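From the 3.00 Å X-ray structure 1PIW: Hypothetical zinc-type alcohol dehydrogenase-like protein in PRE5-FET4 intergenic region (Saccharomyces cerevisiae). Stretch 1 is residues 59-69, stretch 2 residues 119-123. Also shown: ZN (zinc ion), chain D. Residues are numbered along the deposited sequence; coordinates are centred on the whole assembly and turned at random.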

# COMPACT_ATOMS: atom_id res chain seq x y z
N ASN A 59 6.63 -10.00 28.04
CA ASN A 59 6.89 -11.07 28.96
C ASN A 59 6.15 -12.36 28.66
O ASN A 59 4.95 -12.44 28.84
CB ASN A 59 6.56 -10.62 30.37
CG ASN A 59 7.67 -10.94 31.33
OD1 ASN A 59 8.74 -10.31 31.30
ND2 ASN A 59 7.44 -11.94 32.18
N MET A 60 6.90 -13.36 28.21
CA MET A 60 6.34 -14.67 27.86
C MET A 60 6.41 -15.65 29.03
O MET A 60 7.42 -15.73 29.72
CB MET A 60 7.13 -15.27 26.70
CG MET A 60 7.22 -14.40 25.49
SD MET A 60 5.60 -14.22 24.81
CE MET A 60 5.54 -12.42 24.47
N LYS A 61 5.35 -16.42 29.23
CA LYS A 61 5.31 -17.40 30.29
C LYS A 61 6.45 -18.40 30.10
O LYS A 61 6.67 -18.88 28.99
CB LYS A 61 3.97 -18.12 30.27
CG LYS A 61 3.87 -19.35 31.15
CD LYS A 61 2.46 -19.94 31.07
CE LYS A 61 2.34 -21.25 31.83
NZ LYS A 61 0.95 -21.79 31.75
N MET A 62 7.17 -18.71 31.17
CA MET A 62 8.29 -19.67 31.11
C MET A 62 7.90 -20.96 31.81
O MET A 62 7.03 -20.97 32.66
CB MET A 62 9.52 -19.08 31.79
CG MET A 62 10.73 -18.92 30.90
SD MET A 62 10.43 -17.77 29.58
CE MET A 62 11.16 -16.31 30.15
N PRO A 63 8.51 -22.09 31.43
CA PRO A 63 9.55 -22.26 30.41
C PRO A 63 8.95 -22.02 29.02
O PRO A 63 7.73 -21.87 28.86
CB PRO A 63 9.99 -23.72 30.58
CG PRO A 63 9.56 -24.08 31.97
CD PRO A 63 8.24 -23.37 32.10
N LEU A 64 9.80 -22.02 28.01
CA LEU A 64 9.33 -21.81 26.67
C LEU A 64 10.17 -22.49 25.62
O LEU A 64 11.37 -22.23 25.50
CB LEU A 64 9.26 -20.32 26.37
CG LEU A 64 8.88 -19.98 24.93
CD1 LEU A 64 7.54 -20.61 24.59
CD2 LEU A 64 8.82 -18.47 24.76
N VAL A 65 9.56 -23.37 24.86
CA VAL A 65 10.28 -24.01 23.78
C VAL A 65 10.00 -23.17 22.53
O VAL A 65 8.86 -22.87 22.20
CB VAL A 65 9.84 -25.45 23.59
CG1 VAL A 65 10.53 -26.04 22.36
CG2 VAL A 65 10.15 -26.24 24.84
N VAL A 66 11.05 -22.77 21.83
CA VAL A 66 10.90 -21.94 20.66
C VAL A 66 11.28 -22.71 19.39
O VAL A 66 11.55 -23.91 19.45
CB VAL A 66 11.76 -20.68 20.86
CG1 VAL A 66 11.70 -19.77 19.69
CG2 VAL A 66 11.27 -19.96 22.07
N GLY A 67 11.27 -22.03 18.25
CA GLY A 67 11.61 -22.69 17.01
C GLY A 67 10.33 -23.04 16.30
O GLY A 67 9.48 -23.70 16.89
N HIS A 68 10.18 -22.60 15.05
CA HIS A 68 8.96 -22.88 14.32
C HIS A 68 9.16 -23.07 12.81
O HIS A 68 8.41 -22.56 11.98
CB HIS A 68 7.92 -21.78 14.61
CG HIS A 68 8.33 -20.40 14.20
ND1 HIS A 68 7.63 -19.28 14.58
CD2 HIS A 68 9.35 -19.96 13.41
CE1 HIS A 68 8.20 -18.21 14.04
NE2 HIS A 68 9.24 -18.60 13.33
N GLU A 69 10.19 -23.82 12.48
CA GLU A 69 10.49 -24.15 11.10
C GLU A 69 10.84 -25.62 11.22
O GLU A 69 11.95 -26.05 10.92
CB GLU A 69 11.65 -23.32 10.61
CG GLU A 69 11.33 -21.85 10.74
CD GLU A 69 12.27 -20.96 9.98
OE1 GLU A 69 13.46 -21.32 9.87
OE2 GLU A 69 11.82 -19.88 9.51
N THR A 119 -0.00 -18.90 16.95
CA THR A 119 1.35 -19.16 16.56
C THR A 119 1.92 -20.40 17.24
O THR A 119 1.54 -20.73 18.36
CB THR A 119 2.22 -17.93 16.83
OG1 THR A 119 3.60 -18.23 16.56
CG2 THR A 119 2.05 -17.48 18.27
N THR A 120 2.83 -21.07 16.54
CA THR A 120 3.49 -22.29 16.99
C THR A 120 3.93 -22.34 18.43
O THR A 120 3.81 -23.39 19.06
CB THR A 120 4.69 -22.59 16.09
OG1 THR A 120 4.22 -22.91 14.78
CG2 THR A 120 5.52 -23.74 16.66
N TYR A 121 4.46 -21.24 18.95
CA TYR A 121 4.89 -21.18 20.35
C TYR A 121 4.59 -19.83 20.98
O TYR A 121 4.41 -18.84 20.28
CB TYR A 121 6.39 -21.47 20.47
CG TYR A 121 7.30 -20.57 19.65
CD1 TYR A 121 7.88 -21.02 18.46
CD2 TYR A 121 7.57 -19.26 20.06
CE1 TYR A 121 8.70 -20.20 17.69
CE2 TYR A 121 8.40 -18.43 19.30
CZ TYR A 121 8.95 -18.91 18.12
OH TYR A 121 9.75 -18.07 17.35
N SER A 122 4.50 -19.81 22.30
CA SER A 122 4.25 -18.58 23.04
C SER A 122 2.88 -17.97 22.96
O SER A 122 2.73 -16.76 23.17
CB SER A 122 5.25 -17.51 22.63
OG SER A 122 6.55 -17.84 23.08
N GLN A 123 1.88 -18.78 22.63
CA GLN A 123 0.51 -18.28 22.55
C GLN A 123 -0.40 -19.30 23.20
O GLN A 123 -0.18 -20.51 23.08
CB GLN A 123 0.04 -18.06 21.10
CG GLN A 123 -1.25 -17.22 21.00
CD GLN A 123 -1.68 -16.89 19.57
OE1 GLN A 123 -0.85 -16.68 18.69
NE2 GLN A 123 -2.98 -16.81 19.35
ZN ZN D . 9.40 -16.95 11.80

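The residues that touch are at least 52 apart in sequence, and no hydrogen bond joins the two stretches; the contact, which buries 395 Å² summed over both sides, rests on side-chain packing. Their backbones run in opposite senses: CA of Met60 lies 6.5 Å from CA of Ser122, CA of Val66 6.1 Å from CA of Tyr121, and CA of His68 6.1 Å from CA of Thr120. At such spacings side chains fill the space between the two main chains.

Tyr121 is the centre, with 108 Å² covered by the other stretch. Its CA-to-CB bond points toward that stretch, and chi1 of 56° (p) with chi2 of -103° lays the ring along residues 65 to 68. Val66, with chi1 t, places CG1 over one face of this ring, 3.7 Å from the centroid and 27° off the normal, the geometry of a CH-pi contact; CG1 also comes within 3.3 Å of Tyr121 CZ. Near the root of the same side chain, Val65 O is 3.3 Å from Tyr121 CB, and Leu64 CD1 makes a looser apolar contact with Tyr121 CB at 4.4 Å.

Gly67 brings its backbone close to the ring, its N lying 3.2 Å from Tyr121 CE1. Its phi/psi of 99/125 explains the residue type: a CB would be jammed against the carbonyl O of Val66. An ideal CB would point away from the second stretch, 5.3 Å from Tyr121 CE1, so the call for glycine comes from the local backbone and not from the ring.

His68 answers to both zinc and tyrosine. Its p rotamer (chi1 61°, chi2 -169°) carries NE2 to 2.2 Å from ZN, which is also bound by two atoms from elsewhere in the structure. The other ring nitrogen, ND1, sits 3.4 Å from Tyr121 CE1. The two rings meet obliquely, with centroids 5.0 Å apart and planes at 32°, and Tyr121 OH lies over one face of the imidazole while hydrogen-bonding elsewhere. Closer to the backbone, His68 CB packs against Thr120 CB at 3.6 Å. Thr120, chi1 m, directs CG2 to 4.0 Å from Gly67 O, while its OG1 is hydrogen-bonded elsewhere.

At the other end, the CA-to-CB bond of Met60 points toward the second stretch, and its m, m conformation (chi1 -55°, chi2 -66°) leaves SD 4.0 Å from Ser122 CB. The 2.9 Å separation of Leu64 CD2 and Ser122 OG is a clash in this 3.00 Å model and supports no bonding claim. Within the second stretch, Thr119 N donates to Gln123 OE1 (2.9 Å, 164°), tying its two ends together.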